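Type II restriction enzyme MspI (Moraxella sp., PDB 1SA3) recognises the double-stranded DNA sequence 5'-CCGG-3' and cleaves it after the first cytosine, leaving 5'-phosphate ends. Local coordinates at residues E[180-185]-E[245-250]; E[123-128]-E[230-235]. All coordinates share one frame; numbering follows the deposited sequence.

Contact 1. Residues E[180-185]-E[245-250]; sequences ERFIRW and LNWTYA. With nucleotides of chain B.
Ile183 of helix 179-188 and Leu245, just ahead of strand 246-249, make the nearest backbone approach, with their CA atoms 7.6 Å apart. The contact is helix-on-strand packing, and the strand lies at the edge of a small three-stranded antiparallel sheet that reads DNA. Phe182 and Trp247 reach toward each other from opposite directions. Their planes lie only 9° from parallel, but the rings are slid apart and barely overlap. Phe182 CZ meets Trp247 CZ2 at 3.4 Å. CG of Phe182 is anti to the backbone N (chi1 -167°), which carries the ring out from the helix to the indole. Leu245 CD1 sits at the edge of the Phe182 ring, 4.3 Å from CD2, and also touches CA and CG1 of Ile183. Trp247 is fixed on its polar side by a hydrogen bond between NE1 and Thr243 OG1. Beyond this buried patch, the strand faces cytosines of chain B. The backbone O of Tyr249 accepts a hydrogen bond from N4 of DC5, whose C5 lies over one face of the tyrosine ring. N4 of DC4 donates to Thr248 OG1 at 2.9 Å, with an N-H...O angle of 157°.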
ATOM      1  N   GLU E 180     -14.711  -4.447   6.069  1.00 22.98           N
ATOM      2  CA  GLU E 180     -14.217  -3.153   5.596  1.00 23.34           C
ATOM      3  C   GLU E 180     -13.288  -2.446   6.576  1.00 22.59           C
ATOM      4  O   GLU E 180     -12.245  -1.920   6.179  1.00 17.35           O
ATOM      5  CB  GLU E 180     -15.389  -2.230   5.245  1.00 25.94           C
ATOM      6  CG  GLU E 180     -16.188  -2.710   4.048  1.00 31.25           C
ATOM      7  CD  GLU E 180     -17.057  -1.626   3.425  1.00 37.86           C
ATOM      8  OE1 GLU E 180     -17.622  -1.893   2.347  1.00 38.58           O
ATOM      9  OE2 GLU E 180     -17.178  -0.516   3.998  1.00 38.89           O
ATOM     10  N   ARG E 181     -13.666  -2.421   7.851  1.00 19.92           N
ATOM     11  CA  ARG E 181     -12.830  -1.787   8.859  1.00 21.73           C
ATOM     12  C   ARG E 181     -11.500  -2.530   8.962  1.00 18.59           C
ATOM     13  O   ARG E 181     -10.446  -1.909   9.073  1.00 18.36           O
ATOM     14  CB  ARG E 181     -13.535  -1.788  10.218  1.00 21.57           C
ATOM     15  CG  ARG E 181     -14.494  -0.625  10.407  1.00 24.81           C
ATOM     16  CD  ARG E 181     -15.347  -0.818  11.651  1.00 26.95           C
ATOM     17  NE  ARG E 181     -16.262  -1.948  11.500  1.00 28.78           N
ATOM     18  CZ  ARG E 181     -17.119  -2.343  12.437  1.00 31.36           C
ATOM     19  NH1 ARG E 181     -17.173  -1.701  13.597  1.00 29.10           N
ATOM     20  NH2 ARG E 181     -17.930  -3.367  12.209  1.00 30.48           N
ATOM     21  N   PHE E 182     -11.557  -3.858   8.918  1.00 17.48           N
ATOM     22  CA  PHE E 182     -10.352  -4.682   9.004  1.00 16.12           C
ATOM     23  C   PHE E 182      -9.376  -4.335   7.874  1.00 14.35           C
ATOM     24  O   PHE E 182      -8.190  -4.095   8.109  1.00 16.08           O
ATOM     25  CB  PHE E 182     -10.723  -6.167   8.915  1.00 15.85           C
ATOM     26  CG  PHE E 182      -9.606  -7.108   9.302  1.00 17.74           C
ATOM     27  CD1 PHE E 182      -9.511  -7.593  10.602  1.00 18.53           C
ATOM     28  CD2 PHE E 182      -8.679  -7.543   8.359  1.00 18.45           C
ATOM     29  CE1 PHE E 182      -8.515  -8.507  10.964  1.00 19.53           C
ATOM     30  CE2 PHE E 182      -7.679  -8.455   8.710  1.00 18.85           C
ATOM     31  CZ  PHE E 182      -7.600  -8.940  10.021  1.00 17.25           C
ATOM     32  N   ILE E 183      -9.877  -4.304   6.644  1.00 15.28           N
ATOM     33  CA  ILE E 183      -9.026  -4.000   5.501  1.00 17.42           C
ATOM     34  C   ILE E 183      -8.476  -2.580   5.552  1.00 16.54           C
ATOM     35  O   ILE E 183      -7.275  -2.363   5.404  1.00 15.77           O
ATOM     36  CB  ILE E 183      -9.781  -4.172   4.173  1.00 18.17           C
ATOM     37  CG1 ILE E 183     -10.286  -5.608   4.043  1.00 16.13           C
ATOM     38  CG2 ILE E 183      -8.851  -3.848   3.013  1.00 15.64           C
ATOM     39  CD1 ILE E 183     -11.359  -5.790   3.000  1.00 16.84           C
ATOM     40  N   ARG E 184      -9.362  -1.614   5.755  1.00 16.08           N
ATOM     41  CA  ARG E 184      -8.950  -0.215   5.805  1.00 16.00           C
ATOM     42  C   ARG E 184      -7.929   0.024   6.916  1.00 17.47           C
ATOM     43  O   ARG E 184      -6.937   0.726   6.715  1.00 16.87           O
ATOM     44  CB  ARG E 184     -10.180   0.684   6.002  1.00 18.75           C
ATOM     45  CG  ARG E 184      -9.912   2.169   5.855  1.00 20.86           C
ATOM     46  CD  ARG E 184     -11.211   2.970   5.990  1.00 23.53           C
ATOM     47  NE  ARG E 184     -12.163   2.670   4.922  1.00 23.97           N
ATOM     48  CZ  ARG E 184     -12.110   3.178   3.695  1.00 26.49           C
ATOM     49  NH1 ARG E 184     -11.145   4.026   3.364  1.00 30.37           N
ATOM     50  NH2 ARG E 184     -13.028   2.841   2.794  1.00 28.89           N
ATOM     51  N   TRP E 185      -8.148  -0.573   8.085  1.00 16.08           N
ATOM     52  CA  TRP E 185      -7.213  -0.376   9.183  1.00 18.50           C
ATOM     53  C   TRP E 185      -5.858  -1.030   8.907  1.00 16.49           C
ATOM     54  O   TRP E 185      -4.814  -0.464   9.224  1.00 15.75           O
ATOM     55  CB  TRP E 185      -7.785  -0.919  10.494  1.00 22.21           C
ATOM     56  CG  TRP E 185      -6.873  -0.669  11.642  1.00 23.33           C
ATOM     57  CD1 TRP E 185      -6.815   0.452  12.417  1.00 22.87           C
ATOM     58  CD2 TRP E 185      -5.822  -1.526  12.096  1.00 20.38           C
ATOM     59  NE1 TRP E 185      -5.790   0.348  13.326  1.00 19.22           N
ATOM     60  CE2 TRP E 185      -5.164  -0.857  13.150  1.00 22.18           C
ATOM     61  CE3 TRP E 185      -5.372  -2.795  11.712  1.00 23.07           C
ATOM     62  CZ2 TRP E 185      -4.072  -1.416  13.827  1.00 24.18           C
ATOM     63  CZ3 TRP E 185      -4.289  -3.351  12.383  1.00 22.47           C
ATOM     64  CH2 TRP E 185      -3.651  -2.660  13.429  1.00 22.40           C
ATOM     65  N   LEU E 245      -7.503 -10.368   2.017  1.00 17.44           N
ATOM     66  CA  LEU E 245      -6.092 -10.204   2.337  1.00 18.57           C
ATOM     67  C   LEU E 245      -5.567 -11.608   2.600  1.00 18.05           C
ATOM     68  O   LEU E 245      -6.339 -12.505   2.949  1.00 18.57           O
ATOM     69  CB  LEU E 245      -5.925  -9.356   3.602  1.00 14.69           C
ATOM     70  CG  LEU E 245      -6.424  -7.912   3.529  1.00 15.99           C
ATOM     71  CD1 LEU E 245      -6.235  -7.247   4.887  1.00 18.59           C
ATOM     72  CD2 LEU E 245      -5.657  -7.157   2.449  1.00 15.08           C
ATOM     73  N   ASN E 246      -4.267 -11.807   2.428  1.00 15.43           N
ATOM     74  CA  ASN E 246      -3.677 -13.111   2.693  1.00 18.83           C
ATOM     75  C   ASN E 246      -3.101 -13.066   4.098  1.00 19.12           C
ATOM     76  O   ASN E 246      -2.221 -12.250   4.384  1.00 19.44           O
ATOM     77  CB  ASN E 246      -2.570 -13.421   1.687  1.00 21.82           C
ATOM     78  CG  ASN E 246      -3.038 -13.287   0.252  1.00 27.64           C
ATOM     79  OD1 ASN E 246      -3.117 -12.186  -0.291  1.00 31.69           O
ATOM     80  ND2 ASN E 246      -3.369 -14.410  -0.363  1.00 26.33           N
ATOM     81  N   TRP E 247      -3.617 -13.924   4.976  1.00 15.18           N
ATOM     82  CA  TRP E 247      -3.158 -13.991   6.362  1.00 16.15           C
ATOM     83  C   TRP E 247      -1.988 -14.964   6.523  1.00 13.29           C
ATOM     84  O   TRP E 247      -2.083 -16.128   6.137  1.00 16.10           O
ATOM     85  CB  TRP E 247      -4.294 -14.472   7.278  1.00 15.03           C
ATOM     86  CG  TRP E 247      -5.462 -13.537   7.420  1.00 13.17           C
ATOM     87  CD1 TRP E 247      -5.936 -12.662   6.495  1.00 12.98           C
ATOM     88  CD2 TRP E 247      -6.350 -13.453   8.549  1.00 14.12           C
ATOM     89  NE1 TRP E 247      -7.069 -12.035   6.970  1.00 14.74           N
ATOM     90  CE2 TRP E 247      -7.343 -12.503   8.230  1.00 13.53           C
ATOM     91  CE3 TRP E 247      -6.398 -14.094   9.795  1.00 13.21           C
ATOM     92  CZ2 TRP E 247      -8.378 -12.174   9.112  1.00 13.00           C
ATOM     93  CZ3 TRP E 247      -7.433 -13.767  10.677  1.00 18.69           C
ATOM     94  CH2 TRP E 247      -8.407 -12.813  10.326  1.00 14.43           C
ATOM     95  N   THR E 248      -0.888 -14.503   7.104  1.00 10.95           N
ATOM     96  CA  THR E 248       0.244 -15.394   7.328  1.00 14.78           C
ATOM     97  C   THR E 248       1.016 -14.908   8.556  1.00 15.81           C
ATOM     98  O   THR E 248       0.445 -14.213   9.407  1.00 14.89           O
ATOM     99  CB  THR E 248       1.144 -15.489   6.061  1.00 16.06           C
ATOM    100  OG1 THR E 248       2.234 -16.384   6.313  1.00 16.42           O
ATOM    101  CG2 THR E 248       1.669 -14.125   5.664  1.00 15.46           C
ATOM    102  N   TYR E 249       2.289 -15.260   8.687  1.00 12.28           N
ATOM    103  CA  TYR E 249       3.016 -14.827   9.873  1.00 15.06           C
ATOM    104  C   TYR E 249       4.261 -13.994   9.612  1.00 14.94           C
ATOM    105  O   TYR E 249       4.899 -14.097   8.556  1.00 15.32           O
ATOM    106  CB  TYR E 249       3.387 -16.035  10.757  1.00 16.52           C
ATOM    107  CG  TYR E 249       4.586 -16.841  10.289  1.00 16.91           C
ATOM    108  CD1 TYR E 249       4.460 -17.841   9.319  1.00 19.86           C
ATOM    109  CD2 TYR E 249       5.848 -16.616  10.838  1.00 15.71           C
ATOM    110  CE1 TYR E 249       5.571 -18.601   8.918  1.00 19.63           C
ATOM    111  CE2 TYR E 249       6.955 -17.358  10.439  1.00 15.93           C
ATOM    112  CZ  TYR E 249       6.814 -18.346   9.488  1.00 17.91           C
ATOM    113  OH  TYR E 249       7.928 -19.067   9.121  1.00 22.98           O
ATOM    114  N   ALA E 250       4.579 -13.150  10.585  1.00 13.57           N
ATOM    115  CA  ALA E 250       5.752 -12.291  10.525  1.00 13.99           C
ATOM    116  C   ALA E 250       6.871 -13.129  11.124  1.00 15.83           C
ATOM    117  O   ALA E 250       6.722 -13.675  12.215  1.00 16.48           O
ATOM    118  CB  ALA E 250       5.528 -11.022  11.357  1.00 13.03           C
TER
ATOM    119  P    DC B   5       9.762 -23.534   7.402  1.00 33.68           P
ATOM    120  OP1  DC B   5      10.667 -24.689   7.158  1.00 38.52           O
ATOM    121  OP2  DC B   5       9.198 -23.317   8.754  1.00 28.87           O
ATOM    122  O5'  DC B   5      10.598 -22.230   7.030  1.00 35.35           O
ATOM    123  C5'  DC B   5       9.958 -20.999   6.752  1.00 38.40           C
ATOM    124  C4'  DC B   5      10.875 -20.114   5.945  1.00 34.70           C
ATOM    125  O4'  DC B   5      10.057 -19.122   5.284  1.00 35.44           O
ATOM    126  C3'  DC B   5      11.942 -19.355   6.745  1.00 33.84           C
ATOM    127  O3'  DC B   5      13.224 -19.424   6.110  1.00 30.42           O
ATOM    128  C2'  DC B   5      11.436 -17.924   6.750  1.00 34.67           C
ATOM    129  C1'  DC B   5      10.597 -17.834   5.488  1.00 30.17           C
ATOM    130  N1   DC B   5       9.477 -16.892   5.613  1.00 25.76           N
ATOM    131  C2   DC B   5       9.438 -15.809   4.752  1.00 21.00           C
ATOM    132  O2   DC B   5      10.302 -15.731   3.870  1.00 16.48           O
ATOM    133  N3   DC B   5       8.469 -14.877   4.898  1.00 17.98           N
ATOM    134  C4   DC B   5       7.546 -15.019   5.856  1.00 17.09           C
ATOM    135  N4   DC B   5       6.618 -14.066   5.975  1.00 13.06           N
ATOM    136  C5   DC B   5       7.538 -16.140   6.732  1.00 16.91           C
ATOM    137  C6   DC B   5       8.512 -17.049   6.575  1.00 22.44           C
ATOM    138  P    DC B   4       2.984 -24.271   7.552  1.00 29.71           P
ATOM    139  OP1  DC B   4       3.195 -25.687   7.947  1.00 32.12           O
ATOM    140  OP2  DC B   4       2.476 -23.303   8.551  1.00 26.30           O
ATOM    141  O5'  DC B   4       4.345 -23.714   6.942  1.00 28.91           O
ATOM    142  C5'  DC B   4       5.012 -24.441   5.908  1.00 29.66           C
ATOM    143  C4'  DC B   4       6.303 -23.761   5.519  1.00 26.07           C
ATOM    144  O4'  DC B   4       6.019 -22.544   4.789  1.00 25.52           O
ATOM    145  C3'  DC B   4       7.233 -23.366   6.669  1.00 27.58           C
ATOM    146  O3'  DC B   4       8.596 -23.624   6.298  1.00 28.92           O
ATOM    147  C2'  DC B   4       7.012 -21.869   6.779  1.00 21.33           C
ATOM    148  C1'  DC B   4       6.819 -21.504   5.324  1.00 23.50           C
ATOM    149  N1   DC B   4       6.142 -20.219   5.084  1.00 20.32           N
ATOM    150  C2   DC B   4       6.739 -19.306   4.208  1.00 23.04           C
ATOM    151  O2   DC B   4       7.786 -19.635   3.625  1.00 17.53           O
ATOM    152  N3   DC B   4       6.163 -18.093   4.017  1.00 21.06           N
ATOM    153  C4   DC B   4       5.033 -17.785   4.657  1.00 19.64           C
ATOM    154  N4   DC B   4       4.507 -16.571   4.458  1.00 16.79           N
ATOM    155  C5   DC B   4       4.391 -18.707   5.538  1.00 21.06           C
ATOM    156  C6   DC B   4       4.974 -19.904   5.716  1.00 20.65           C
TER

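Contact 2. Residues E[123-128]-E[230-235]; sequences KKKVSI and IAEGSK. With nucleotides of chain A.
Lys125 and Glu232 form a salt bridge between the loop leading into strand 127-131 and helix 222-234. The strand is an outer one of the small three-stranded antiparallel sheet in this PD-(D/E)XK-family nuclease. Two long side chains make the link, since the CA atoms of Lys125 and Glu232 are 12.3 Å apart. From CB, the Lys125 chain bends at chi2 (77°), and its CG lies against the side chain of Asn246. CE comes within 3.4 Å of Glu232 OE1. A second bend at chi4 (-48°) turns NZ onto the carboxylate. NZ donates to OE2 at 2.7 Å, and OE2 accepts through its syn lone pair, on the side of OE1. OE1 itself lies farther from NZ, at 3.2 Å. The glutamate arrives from the opposite direction on a chain extended beyond CG. Arg229 NH2 makes a salt bridge to OE1, so the carboxylate has a basic partner at each oxygen. Within the helix segment, Ser234 OG donates to Ile230 O. The loop and strand also meet DNA of chain A. Val126 CG2 packs on C5' of DG6. Ser127 OG, which also bonds Lys261 NZ, donates to N7 of DG6 at 2.8 Å.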
ATOM      1  N   LYS E 123       5.168  -9.738  -7.586  1.00 18.04           N
ATOM      2  CA  LYS E 123       3.868 -10.403  -7.462  1.00 22.30           C
ATOM      3  C   LYS E 123       2.693  -9.416  -7.364  1.00 24.09           C
ATOM      4  O   LYS E 123       2.889  -8.204  -7.229  1.00 25.05           O
ATOM      5  CB  LYS E 123       3.849 -11.289  -6.214  1.00 24.56           C
ATOM      6  CG  LYS E 123       5.057 -12.200  -6.050  1.00 29.80           C
ATOM      7  CD  LYS E 123       5.107 -13.241  -7.148  1.00 37.78           C
ATOM      8  CE  LYS E 123       6.256 -14.210  -6.933  1.00 42.88           C
ATOM      9  NZ  LYS E 123       6.231 -15.305  -7.941  1.00 47.14           N
ATOM     10  N   LYS E 124       1.476  -9.958  -7.415  1.00 26.74           N
ATOM     11  CA  LYS E 124       0.245  -9.165  -7.322  1.00 30.07           C
ATOM     12  C   LYS E 124      -0.045  -8.810  -5.870  1.00 25.54           C
ATOM     13  O   LYS E 124      -0.655  -7.784  -5.582  1.00 28.41           O
ATOM     14  CB  LYS E 124      -0.948  -9.953  -7.870  1.00 34.54           C
ATOM     15  CG  LYS E 124      -0.894 -10.259  -9.358  1.00 41.46           C
ATOM     16  CD  LYS E 124      -2.153 -11.010  -9.774  1.00 45.57           C
ATOM     17  CE  LYS E 124      -2.219 -11.220 -11.276  1.00 47.93           C
ATOM     18  NZ  LYS E 124      -3.536 -11.800 -11.660  1.00 48.16           N
ATOM     19  N   LYS E 125       0.377  -9.684  -4.965  1.00 24.18           N
ATOM     20  CA  LYS E 125       0.183  -9.476  -3.537  1.00 21.50           C
ATOM     21  C   LYS E 125       1.548  -9.428  -2.848  1.00 22.47           C
ATOM     22  O   LYS E 125       2.456 -10.199  -3.172  1.00 22.06           O
ATOM     23  CB  LYS E 125      -0.656 -10.606  -2.930  1.00 24.95           C
ATOM     24  CG  LYS E 125      -2.157 -10.315  -2.808  1.00 29.10           C
ATOM     25  CD  LYS E 125      -2.894 -10.445  -4.127  1.00 34.97           C
ATOM     26  CE  LYS E 125      -4.353 -10.012  -3.983  1.00 33.18           C
ATOM     27  NZ  LYS E 125      -4.999 -10.626  -2.787  1.00 37.89           N
ATOM     28  N   VAL E 126       1.684  -8.518  -1.893  1.00 15.48           N
ATOM     29  CA  VAL E 126       2.924  -8.367  -1.158  1.00 15.47           C
ATOM     30  C   VAL E 126       2.582  -7.913   0.258  1.00 14.26           C
ATOM     31  O   VAL E 126       1.506  -7.369   0.508  1.00 13.40           O
ATOM     32  CB  VAL E 126       3.825  -7.324  -1.829  1.00 13.90           C
ATOM     33  CG1 VAL E 126       3.141  -5.964  -1.794  1.00 18.31           C
ATOM     34  CG2 VAL E 126       5.185  -7.293  -1.157  1.00 16.75           C
ATOM     35  N   SER E 127       3.504  -8.156   1.178  1.00 15.96           N
ATOM     36  CA  SER E 127       3.312  -7.784   2.572  1.00 12.92           C
ATOM     37  C   SER E 127       2.898  -6.327   2.725  1.00 13.43           C
ATOM     38  O   SER E 127       3.543  -5.432   2.177  1.00  9.95           O
ATOM     39  CB  SER E 127       4.604  -8.034   3.351  1.00 13.99           C
ATOM     40  OG  SER E 127       5.004  -9.392   3.234  1.00 14.52           O
ATOM     41  N   ILE E 128       1.813  -6.092   3.459  1.00 11.50           N
ATOM     42  CA  ILE E 128       1.353  -4.731   3.708  1.00 14.53           C
ATOM     43  C   ILE E 128       1.609  -4.318   5.147  1.00 12.30           C
ATOM     44  O   ILE E 128       1.707  -3.128   5.444  1.00 16.72           O
ATOM     45  CB  ILE E 128      -0.149  -4.557   3.416  1.00 16.32           C
ATOM     46  CG1 ILE E 128      -0.937  -5.700   4.043  1.00 19.44           C
ATOM     47  CG2 ILE E 128      -0.371  -4.450   1.909  1.00 19.48           C
ATOM     48  CD1 ILE E 128      -2.447  -5.593   3.823  1.00 23.83           C
ATOM     49  N   ILE E 230     -12.812  -6.800  -0.857  1.00 20.65           N
ATOM     50  CA  ILE E 230     -14.126  -7.325  -0.445  1.00 24.47           C
ATOM     51  C   ILE E 230     -14.676  -8.254  -1.522  1.00 25.51           C
ATOM     52  O   ILE E 230     -15.222  -9.315  -1.220  1.00 28.74           O
ATOM     53  CB  ILE E 230     -15.167  -6.191  -0.217  1.00 23.48           C
ATOM     54  CG1 ILE E 230     -14.790  -5.360   1.011  1.00 22.79           C
ATOM     55  CG2 ILE E 230     -16.570  -6.788  -0.040  1.00 26.77           C
ATOM     56  CD1 ILE E 230     -14.854  -6.119   2.313  1.00 26.62           C
ATOM     57  N   ALA E 231     -14.537  -7.847  -2.780  1.00 27.80           N
ATOM     58  CA  ALA E 231     -15.018  -8.663  -3.896  1.00 28.90           C
ATOM     59  C   ALA E 231     -14.244  -9.980  -3.938  1.00 30.82           C
ATOM     60  O   ALA E 231     -14.830 -11.057  -4.061  1.00 32.21           O
ATOM     61  CB  ALA E 231     -14.851  -7.905  -5.220  1.00 24.13           C
ATOM     62  N   GLU E 232     -12.924  -9.876  -3.827  1.00 31.01           N
ATOM     63  CA  GLU E 232     -12.045 -11.036  -3.847  1.00 28.68           C
ATOM     64  C   GLU E 232     -12.365 -11.972  -2.682  1.00 31.13           C
ATOM     65  O   GLU E 232     -12.371 -13.193  -2.833  1.00 26.74           O
ATOM     66  CB  GLU E 232     -10.591 -10.573  -3.754  1.00 35.00           C
ATOM     67  CG  GLU E 232      -9.562 -11.661  -3.974  1.00 43.14           C
ATOM     68  CD  GLU E 232      -8.149 -11.169  -3.735  1.00 48.95           C
ATOM     69  OE1 GLU E 232      -7.764 -10.144  -4.340  1.00 49.88           O
ATOM     70  OE2 GLU E 232      -7.425 -11.807  -2.943  1.00 52.94           O
ATOM     71  N   GLY E 233     -12.631 -11.387  -1.518  1.00 31.82           N
ATOM     72  CA  GLY E 233     -12.943 -12.179  -0.343  1.00 34.00           C
ATOM     73  C   GLY E 233     -14.340 -12.770  -0.334  1.00 35.65           C
ATOM     74  O   GLY E 233     -14.627 -13.664   0.463  1.00 35.56           O
ATOM     75  N   SER E 234     -15.210 -12.285  -1.212  1.00 36.62           N
ATOM     76  CA  SER E 234     -16.581 -12.785  -1.272  1.00 40.11           C
ATOM     77  C   SER E 234     -16.731 -14.055  -2.109  1.00 42.64           C
ATOM     78  O   SER E 234     -17.723 -14.773  -1.972  1.00 44.77           O
ATOM     79  CB  SER E 234     -17.521 -11.708  -1.822  1.00 39.68           C
ATOM     80  OG  SER E 234     -17.658 -10.635  -0.910  1.00 39.84           O
ATOM     81  N   LYS E 235     -15.756 -14.330  -2.970  1.00 43.19           N
ATOM     82  CA  LYS E 235     -15.813 -15.519  -3.813  1.00 45.57           C
ATOM     83  C   LYS E 235     -15.934 -16.783  -2.971  1.00 45.11           C
ATOM     84  O   LYS E 235     -15.754 -16.748  -1.753  1.00 44.51           O
ATOM     85  CB  LYS E 235     -14.576 -15.605  -4.710  1.00 47.87           C
ATOM     86  CG  LYS E 235     -14.352 -14.366  -5.564  1.00 51.17           C
ATOM     87  CD  LYS E 235     -15.629 -13.921  -6.269  1.00 53.70           C
ATOM     88  CE  LYS E 235     -15.411 -12.617  -7.023  1.00 56.45           C
ATOM     89  NZ  LYS E 235     -16.680 -12.063  -7.577  1.00 57.08           N
TER
ATOM     90  P    DG A   6       8.629  -3.300  -0.735  1.00 15.77           P
ATOM     91  OP1  DG A   6       8.641  -2.350  -1.879  1.00 15.44           O
ATOM     92  OP2  DG A   6       7.324  -3.727  -0.152  1.00 12.08           O
ATOM     93  O5'  DG A   6       9.439  -4.616  -1.101  1.00 15.22           O
ATOM     94  C5'  DG A   6       8.798  -5.884  -1.165  1.00 15.80           C
ATOM     95  C4'  DG A   6       9.838  -6.971  -1.278  1.00 12.14           C
ATOM     96  O4'  DG A   6      10.259  -7.268   0.078  1.00 13.07           O
ATOM     97  C3'  DG A   6       9.268  -8.277  -1.824  1.00 17.97           C
ATOM     98  O3'  DG A   6       9.623  -8.548  -3.167  1.00 20.19           O
ATOM     99  C2'  DG A   6       9.844  -9.363  -0.937  1.00 16.25           C
ATOM    100  C1'  DG A   6      10.391  -8.666   0.294  1.00 14.49           C
ATOM    101  N9   DG A   6       9.499  -9.053   1.385  1.00 12.07           N
ATOM    102  C8   DG A   6       8.451  -8.332   1.915  1.00 15.46           C
ATOM    103  N7   DG A   6       7.736  -9.021   2.772  1.00 13.63           N
ATOM    104  C5   DG A   6       8.370 -10.256   2.836  1.00 13.11           C
ATOM    105  C6   DG A   6       8.047 -11.426   3.593  1.00 12.77           C
ATOM    106  O6   DG A   6       7.096 -11.606   4.368  1.00 13.02           O
ATOM    107  N1   DG A   6       8.961 -12.454   3.362  1.00 15.01           N
ATOM    108  C2   DG A   6      10.043 -12.375   2.506  1.00 19.17           C
ATOM    109  N2   DG A   6      10.813 -13.481   2.405  1.00 16.11           N
ATOM    110  N3   DG A   6      10.349 -11.295   1.797  1.00 13.89           N
ATOM    111  C4   DG A   6       9.478 -10.282   2.009  1.00 14.33           C
TER

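Overall arrangement
Contact 1 is buried and apolar, built from aromatic and aliphatic side chains. Contact 2 is a single charged pair at the surface, with much less area shared. Both reach the same three-stranded sheet, through its two outermost strands, 246-249 and 127-131. Each joins that sheet region to a different helix, 179-188 in contact 1 and 222-234 in contact 2. The helices touch through Ile183 CD1 and Ile230 CD1, 3.6 Å apart. On the sheet side, Leu245 CD2 packs on Ile128 CD1. The centres of the two contacts are about 9 Å apart, and the segments alternate along the chain. Both sheet-side segments meet DNA, each a different strand of it.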